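Local coordinates for YECBM32 (Yersinia enterocolitica, PDB 2JD9), which probably binds carbohydrate, as a family 32 carbohydrate-binding module built on the calcium-containing F5/8 type C (discoidin-like) beta-sandwich fold, at residues A[54-59]-A[132-137]; A[59-64]-A[101-106]. One frame throughout, in Å; residues are numbered along the deposited sequence.

Contact 1. Residues A[54-59]-A[132-137]; sequences QSIENI and AINSAA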
ATOM      1  N   GLN A  54      -0.040  -4.859  16.592  1.00 20.55           N
ATOM      2  CA  GLN A  54      -0.346  -6.268  16.391  1.00 20.32           C
ATOM      3  C   GLN A  54       0.634  -6.917  15.430  1.00 18.61           C
ATOM      4  O   GLN A  54       1.347  -6.229  14.713  1.00 16.81           O
ATOM      5  CB  GLN A  54      -1.769  -6.450  15.898  1.00 19.68           C
ATOM      6  CG  GLN A  54      -2.051  -5.806  14.532  1.00 21.44           C
ATOM      7  CD  GLN A  54      -3.490  -5.716  14.248  1.00 23.05           C
ATOM      8  OE1 GLN A  54      -4.065  -6.652  13.705  1.00 25.86           O
ATOM      9  NE2 GLN A  54      -4.100  -4.567  14.588  1.00 21.85           N
ATOM     10  N   SER A  55       0.626  -8.239  15.413  1.00 19.43           N
ATOM     11  CA  SER A  55       1.432  -8.994  14.488  1.00 20.08           C
ATOM     12  C   SER A  55       0.976  -8.786  13.053  1.00 19.57           C
ATOM     13  O   SER A  55      -0.201  -8.967  12.763  1.00 20.92           O
ATOM     14  CB  SER A  55       1.304 -10.502  14.782  1.00 22.10           C
ATOM     15  OG  SER A  55       2.413 -11.107  14.115  1.00 29.72           O
ATOM     16  N   ILE A  56       1.912  -8.471  12.155  1.00 19.56           N
ATOM     17  CA  ILE A  56       1.608  -8.319  10.727  1.00 19.67           C
ATOM     18  C   ILE A  56       2.398  -9.327   9.924  1.00 19.22           C
ATOM     19  O   ILE A  56       3.586  -9.514  10.152  1.00 17.93           O
ATOM     20  CB  ILE A  56       1.913  -6.897  10.212  1.00 21.15           C
ATOM     21  CG1 ILE A  56       1.242  -5.843  11.086  1.00 25.45           C
ATOM     22  CG2 ILE A  56       1.471  -6.759   8.806  1.00 25.08           C
ATOM     23  CD1 ILE A  56      -0.161  -5.943  11.150  1.00 26.83           C
ATOM     24  N   GLU A  57       1.749  -9.968   8.955  1.00 20.42           N
ATOM     25  CA  GLU A  57       2.435 -10.957   8.119  1.00 21.69           C
ATOM     26  C   GLU A  57       2.198 -10.867   6.619  1.00 21.15           C
ATOM     27  O   GLU A  57       2.862 -11.567   5.851  1.00 20.44           O
ATOM     28  CB  GLU A  57       2.074 -12.357   8.558  1.00 21.82           C
ATOM     29  CG  GLU A  57       0.608 -12.692   8.435  1.00 24.63           C
ATOM     30  CD  GLU A  57       0.350 -14.129   8.920  1.00 31.90           C
ATOM     31  OE1 GLU A  57       0.395 -14.350  10.130  1.00 35.48           O
ATOM     32  OE2 GLU A  57       0.201 -15.029   8.058  1.00 37.22           O
ATOM     33  N   ASN A  58       1.218 -10.067   6.193  1.00 20.16           N
ATOM     34  CA  ASN A  58       1.058  -9.805   4.776  1.00 18.80           C
ATOM     35  C   ASN A  58       0.451  -8.417   4.551  1.00 18.59           C
ATOM     36  O   ASN A  58      -0.075  -7.810   5.436  1.00 18.16           O
ATOM     37  CB  ASN A  58       0.301 -10.957   4.005  1.00 18.25           C
ATOM     38  CG  ASN A  58      -1.220 -10.914   4.125  1.00 17.93           C
ATOM     39  OD1 ASN A  58      -1.879  -9.875   3.930  1.00 18.49           O
ATOM     40  ND2 ASN A  58      -1.797 -12.064   4.432  1.00 19.72           N
ATOM     41  N   ILE A  59       0.605  -7.895   3.354  1.00 19.28           N
ATOM     42  CA  ILE A  59      -0.280  -6.834   2.898  1.00 19.28           C
ATOM     43  C   ILE A  59      -0.714  -7.140   1.465  1.00 19.07           C
ATOM     44  O   ILE A  59       0.046  -7.698   0.708  1.00 17.99           O
ATOM     45  CB  ILE A  59       0.330  -5.417   3.096  1.00 22.32           C
ATOM     46  CG1 ILE A  59       0.403  -4.591   1.843  1.00 23.43           C
ATOM     47  CG2 ILE A  59       1.545  -5.366   4.002  1.00 22.06           C
ATOM     48  CD1 ILE A  59       0.789  -3.137   2.174  1.00 30.91           C
ATOM     49  N   ALA A 132      -4.764  -3.774   2.094  1.00 19.67           N
ATOM     50  CA  ALA A 132      -5.271  -4.464   3.281  1.00 19.59           C
ATOM     51  C   ALA A 132      -4.122  -5.148   4.002  1.00 19.11           C
ATOM     52  O   ALA A 132      -3.126  -5.467   3.400  1.00 21.03           O
ATOM     53  CB  ALA A 132      -6.355  -5.445   2.885  1.00 20.99           C
ATOM     54  N   ILE A 133      -4.235  -5.310   5.318  1.00 18.78           N
ATOM     55  CA  ILE A 133      -3.172  -5.851   6.160  1.00 18.89           C
ATOM     56  C   ILE A 133      -3.713  -7.186   6.659  1.00 18.36           C
ATOM     57  O   ILE A 133      -4.881  -7.279   7.057  1.00 18.18           O
ATOM     58  CB  ILE A 133      -2.857  -4.897   7.362  1.00 18.87           C
ATOM     59  CG1 ILE A 133      -2.529  -3.479   6.895  1.00 21.72           C
ATOM     60  CG2 ILE A 133      -1.707  -5.386   8.174  1.00 19.38           C
ATOM     61  CD1 ILE A 133      -1.404  -3.395   5.896  1.00 21.14           C
ATOM     62  N   ASN A 134      -2.875  -8.214   6.629  1.00 18.53           N
ATOM     63  CA  ASN A 134      -3.287  -9.557   7.091  1.00 19.80           C
ATOM     64  C   ASN A 134      -4.534 -10.049   6.400  1.00 19.87           C
ATOM     65  O   ASN A 134      -5.481 -10.536   7.028  1.00 20.78           O
ATOM     66  CB  ASN A 134      -3.481  -9.586   8.609  1.00 19.36           C
ATOM     67  CG  ASN A 134      -2.208  -9.389   9.325  1.00 21.34           C
ATOM     68  OD1 ASN A 134      -1.169  -9.545   8.711  1.00 20.38           O
ATOM     69  ND2 ASN A 134      -2.255  -9.024  10.628  1.00 18.89           N
ATOM     70  N   SER A 135      -4.507  -9.882   5.092  1.00 19.72           N
ATOM     71  CA  SER A 135      -5.614 -10.223   4.232  1.00 21.25           C
ATOM     72  C   SER A 135      -5.676 -11.728   3.953  1.00 21.81           C
ATOM     73  O   SER A 135      -4.661 -12.354   3.660  1.00 20.95           O
ATOM     74  CB  SER A 135      -5.491  -9.490   2.891  1.00 20.94           C
ATOM     75  OG  SER A 135      -6.435 -10.031   1.962  1.00 24.41           O
ATOM     76  N   ALA A 136      -6.893 -12.260   4.002  1.00 22.71           N
ATOM     77  CA  ALA A 136      -7.149 -13.637   3.708  1.00 24.50           C
ATOM     78  C   ALA A 136      -7.602 -13.830   2.238  1.00 25.17           C
ATOM     79  O   ALA A 136      -7.884 -14.992   1.838  1.00 27.06           O
ATOM     80  CB  ALA A 136      -8.226 -14.169   4.677  1.00 25.81           C
ATOM     81  N   ALA A 137      -7.696 -12.733   1.452  1.00 24.10           N
ATOM     82  CA  ALA A 137      -8.074 -12.793   0.000  1.00 24.30           C
ATOM     83  C   ALA A 137      -7.245 -13.907  -0.625  1.00 23.90           C
ATOM     84  O   ALA A 137      -6.020 -13.956  -0.493  1.00 21.99           O
ATOM     85  CB  ALA A 137      -7.885 -11.500  -0.704  1.00 24.70           C
TER
HETATM   86  O   HOH W   1      -5.386  -8.877  11.749  1.00 38.42           O
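Past the end of its strand, N134 uses its side-chain amide to pair with the backbone of S55 and E57. Q54, held through NE2 by K52 O and D51, only approaches: its OE1 reaches N134 ND2 through a water, weakly at the ND2 end. S55 O accepts a hydrogen bond from N134 ND2 at 3.0 Å, lying almost in the amide plane of N134. I56 places CD1 3.4 Å from I133 CG2, a tight contact, with its CG2 also against that methyl. E57 N closes the second half of the grip, giving a nearly straight bond (172°) to a lone pair of N134 OD1, 3.0 Å away. The two bonds fix the rotation of the amide. N58 answers in kind: OD1 takes S135 N at 2.9 Å and ND2 gives to S135 O, which the CG position between backbone N and carbonyl carbon (chi1 81°) makes possible, while N134 N also gives a hydrogen bond to N58 O. I59 forms a non-hydrogen-bonded antiparallel pair with I133, CB 3.9 Å from I133 CD1. The junction thus joins strand 53-63 to the end of strand 125-133, with I133 resting on L48 and L50 of strand 44-50 and F105 of strand 101-105 touching I56.

Contact 2. Residues A[59-64]-A[101-106]; sequences ILIVPF and EKLTFT
I59 and L103 form a hydrogen-bonded pair in an antiparallel beta ladder, part of one sheet of the discoidin-like beta-sandwich, and show how backbone pairing sets the places of side chains. L103 N gives to I59 O at 2.7 Å, and I59 N returns a bond to L103 O at 3.0 Å. Two residues along, I61 N gives to E101 O and E101 N gives back to I61 O at 3.1 Å. Between these pairs L60 and K102 face each other without hydrogen bonds, their CA atoms 4.2 Å apart. The N-to-C directions of segments 59-63 and 101-105 differ by 151°, antiparallel with a twist. Side chains then divide between two faces: I59, I61, L103 and E101 on one, L60 and K102 on the other. On the first face I61 CG2 comes within 4.3 Å of L103 CD1, a loose apolar contact. L60 swings CG anti to its N (chi1 159°), bringing CD1 3.3 Å from E101 O. At the far end of the ladder, I59 CG2 meets the edge of the F105 ring in its plane, 3.7 Å from F105 CE2. Farther out, K102 NZ leads away to a weak bond with S135 O, while E101 forms a salt bridge through OE1 to R142 NH1 and accepts from S94 N at OE2.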
ATOM      1  N   ILE A  59       0.605  -7.895   3.354  1.00 19.28           N
ATOM      2  CA  ILE A  59      -0.280  -6.834   2.898  1.00 19.28           C
ATOM      3  C   ILE A  59      -0.714  -7.140   1.465  1.00 19.07           C
ATOM      4  O   ILE A  59       0.046  -7.698   0.708  1.00 17.99           O
ATOM      5  CB  ILE A  59       0.330  -5.417   3.096  1.00 22.32           C
ATOM      6  CG1 ILE A  59       0.403  -4.591   1.843  1.00 23.43           C
ATOM      7  CG2 ILE A  59       1.545  -5.366   4.002  1.00 22.06           C
ATOM      8  CD1 ILE A  59       0.789  -3.137   2.174  1.00 30.91           C
ATOM      9  N   LEU A  60      -1.953  -6.807   1.179  1.00 17.88           N
ATOM     10  CA  LEU A  60      -2.574  -6.915  -0.113  1.00 18.51           C
ATOM     11  C   LEU A  60      -2.508  -5.528  -0.688  1.00 18.60           C
ATOM     12  O   LEU A  60      -2.783  -4.546   0.005  1.00 16.32           O
ATOM     13  CB  LEU A  60      -4.010  -7.369   0.050  1.00 19.62           C
ATOM     14  CG  LEU A  60      -4.986  -7.093  -1.089  1.00 23.18           C
ATOM     15  CD1 LEU A  60      -4.488  -7.623  -2.424  1.00 25.01           C
ATOM     16  CD2 LEU A  60      -6.294  -7.745  -0.750  1.00 30.28           C
ATOM     17  N   ILE A  61      -2.080  -5.452  -1.934  1.00 18.73           N
ATOM     18  CA  ILE A  61      -2.036  -4.190  -2.680  1.00 18.43           C
ATOM     19  C   ILE A  61      -2.730  -4.427  -4.017  1.00 18.81           C
ATOM     20  O   ILE A  61      -2.419  -5.404  -4.701  1.00 18.75           O
ATOM     21  CB  ILE A  61      -0.572  -3.677  -2.810  1.00 18.24           C
ATOM     22  CG1 ILE A  61      -0.500  -2.340  -3.585  1.00 18.55           C
ATOM     23  CG2 ILE A  61       0.360  -4.733  -3.413  1.00 20.03           C
ATOM     24  CD1 ILE A  61       0.766  -1.614  -3.364  1.00 23.88           C
ATOM     25  N   VAL A  62      -3.691  -3.552  -4.347  1.00 17.70           N
ATOM     26  CA  VAL A  62      -4.394  -3.530  -5.638  1.00 18.36           C
ATOM     27  C   VAL A  62      -4.035  -2.183  -6.280  1.00 17.91           C
ATOM     28  O   VAL A  62      -4.684  -1.181  -6.043  1.00 16.60           O
ATOM     29  CB  VAL A  62      -5.898  -3.680  -5.467  1.00 18.49           C
ATOM     30  CG1 VAL A  62      -6.641  -3.639  -6.780  1.00 21.04           C
ATOM     31  CG2 VAL A  62      -6.217  -4.963  -4.642  1.00 21.56           C
ATOM     32  N   PRO A  63      -2.969  -2.163  -7.073  1.00 16.88           N
ATOM     33  CA  PRO A  63      -2.542  -0.934  -7.739  1.00 17.00           C
ATOM     34  C   PRO A  63      -3.514  -0.644  -8.892  1.00 18.15           C
ATOM     35  O   PRO A  63      -4.223  -1.545  -9.381  1.00 19.76           O
ATOM     36  CB  PRO A  63      -1.165  -1.286  -8.279  1.00 16.61           C
ATOM     37  CG  PRO A  63      -0.976  -2.715  -8.101  1.00 16.77           C
ATOM     38  CD  PRO A  63      -2.174  -3.311  -7.487  1.00 16.96           C
ATOM     39  N   PHE A  64      -3.576   0.627  -9.272  1.00 18.37           N
ATOM     40  CA  PHE A  64      -4.314   1.113 -10.397  1.00 18.25           C
ATOM     41  C   PHE A  64      -3.713   0.674 -11.748  1.00 19.86           C
ATOM     42  O   PHE A  64      -2.521   0.816 -11.997  1.00 20.84           O
ATOM     43  CB  PHE A  64      -4.334   2.638 -10.302  1.00 18.61           C
ATOM     44  CG  PHE A  64      -5.122   3.295 -11.352  1.00 19.44           C
ATOM     45  CD1 PHE A  64      -6.484   3.050 -11.465  1.00 20.32           C
ATOM     46  CD2 PHE A  64      -4.518   4.181 -12.217  1.00 20.35           C
ATOM     47  CE1 PHE A  64      -7.245   3.695 -12.440  1.00 21.34           C
ATOM     48  CE2 PHE A  64      -5.290   4.832 -13.202  1.00 21.97           C
ATOM     49  CZ  PHE A  64      -6.646   4.608 -13.265  1.00 18.87           C
ATOM     50  N   GLU A 101      -2.109  -8.329  -5.533  1.00 25.40           N
ATOM     51  CA  GLU A 101      -1.225  -9.349  -5.035  1.00 25.97           C
ATOM     52  C   GLU A 101      -1.069  -9.195  -3.553  1.00 23.73           C
ATOM     53  O   GLU A 101      -1.297  -8.129  -3.014  1.00 22.09           O
ATOM     54  CB  GLU A 101       0.171  -9.276  -5.631  1.00 27.04           C
ATOM     55  CG  GLU A 101       0.459  -8.087  -6.505  1.00 34.47           C
ATOM     56  CD  GLU A 101       1.958  -7.832  -6.677  1.00 38.17           C
ATOM     57  OE1 GLU A 101       2.797  -8.757  -6.437  1.00 36.88           O
ATOM     58  OE2 GLU A 101       2.261  -6.703  -7.099  1.00 35.96           O
ATOM     59  N   LYS A 102      -0.717 -10.271  -2.896  1.00 21.90           N
ATOM     60  CA  LYS A 102      -0.366 -10.183  -1.473  1.00 23.33           C
ATOM     61  C   LYS A 102       1.118 -10.323  -1.337  1.00 22.85           C
ATOM     62  O   LYS A 102       1.733 -11.165  -1.994  1.00 24.54           O
ATOM     63  CB  LYS A 102      -0.959 -11.344  -0.746  1.00 24.47           C
ATOM     64  CG  LYS A 102      -2.396 -11.242  -0.403  1.00 27.95           C
ATOM     65  CD  LYS A 102      -2.587 -12.266   0.709  1.00 31.75           C
ATOM     66  CE  LYS A 102      -3.924 -12.716   0.776  1.00 29.33           C
ATOM     67  NZ  LYS A 102      -3.952 -14.093   1.309  1.00 25.34           N
ATOM     68  N   LEU A 103       1.690  -9.583  -0.419  1.00 21.96           N
ATOM     69  CA  LEU A 103       3.089  -9.646  -0.154  1.00 22.67           C
ATOM     70  C   LEU A 103       3.242 -10.227   1.242  1.00 22.68           C
ATOM     71  O   LEU A 103       2.662  -9.707   2.231  1.00 20.34           O
ATOM     72  CB  LEU A 103       3.699  -8.237  -0.198  1.00 23.18           C
ATOM     73  CG  LEU A 103       3.493  -7.482  -1.530  1.00 24.99           C
ATOM     74  CD1 LEU A 103       3.983  -6.071  -1.414  1.00 28.23           C
ATOM     75  CD2 LEU A 103       4.195  -8.208  -2.664  1.00 25.08           C
ATOM     76  N   THR A 104       4.049 -11.280   1.358  1.00 21.58           N
ATOM     77  CA  THR A 104       4.202 -11.937   2.645  1.00 22.58           C
ATOM     78  C   THR A 104       5.621 -11.722   3.183  1.00 23.72           C
ATOM     79  O   THR A 104       6.575 -11.459   2.455  1.00 23.55           O
ATOM     80  CB  THR A 104       3.860 -13.440   2.533  1.00 22.23           C
ATOM     81  OG1 THR A 104       4.741 -14.052   1.577  1.00 21.99           O
ATOM     82  CG2 THR A 104       2.496 -13.644   1.971  1.00 24.81           C
ATOM     83  N   PHE A 105       5.742 -11.802   4.501  1.00 23.64           N
ATOM     84  CA  PHE A 105       7.008 -11.534   5.133  1.00 23.00           C
ATOM     85  C   PHE A 105       7.022 -12.139   6.517  1.00 22.44           C
ATOM     86  O   PHE A 105       6.003 -12.562   7.052  1.00 21.82           O
ATOM     87  CB  PHE A 105       7.283 -10.032   5.210  1.00 22.29           C
ATOM     88  CG  PHE A 105       6.064  -9.205   5.510  1.00 22.54           C
ATOM     89  CD1 PHE A 105       5.670  -8.959   6.838  1.00 20.50           C
ATOM     90  CD2 PHE A 105       5.304  -8.689   4.487  1.00 22.01           C
ATOM     91  CE1 PHE A 105       4.557  -8.199   7.111  1.00 19.31           C
ATOM     92  CE2 PHE A 105       4.165  -7.912   4.746  1.00 21.47           C
ATOM     93  CZ  PHE A 105       3.785  -7.660   6.065  1.00 19.03           C
ATOM     94  N   THR A 106       8.216 -12.178   7.071  1.00 23.75           N
ATOM     95  CA  THR A 106       8.439 -12.602   8.437  1.00 23.91           C
ATOM     96  C   THR A 106       7.638 -11.691   9.328  1.00 22.87           C
ATOM     97  O   THR A 106       7.793 -10.482   9.271  1.00 22.82           O
ATOM     98  CB  THR A 106       9.904 -12.535   8.757  1.00 24.45           C
ATOM     99  OG1 THR A 106      10.569 -13.523   7.962  1.00 23.83           O
ATOM    100  CG2 THR A 106      10.216 -12.954  10.270  1.00 27.81           C
TER

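How the contacts relate
Strand 53-63 comes first along the chain and serves both contacts, its earlier half in contact 1 and its later half in contact 2, with I59 common to the two. Contact 2 closes the shorter loop, when the chain returns at 101-106; contact 1 closes the longer one at 132-137, so the first loop lies wholly within the second. Strand 53-63 is therefore flanked by 101-105 and 125-133 in one sheet. Further backbone bonds join the sites: L60 N lies 2.8 Å from A132 O, and F105 N 3.2 Å from E57 O, both probable hydrogen bonds. Together they bind the C-terminal part of the chain to the middle of the sheet.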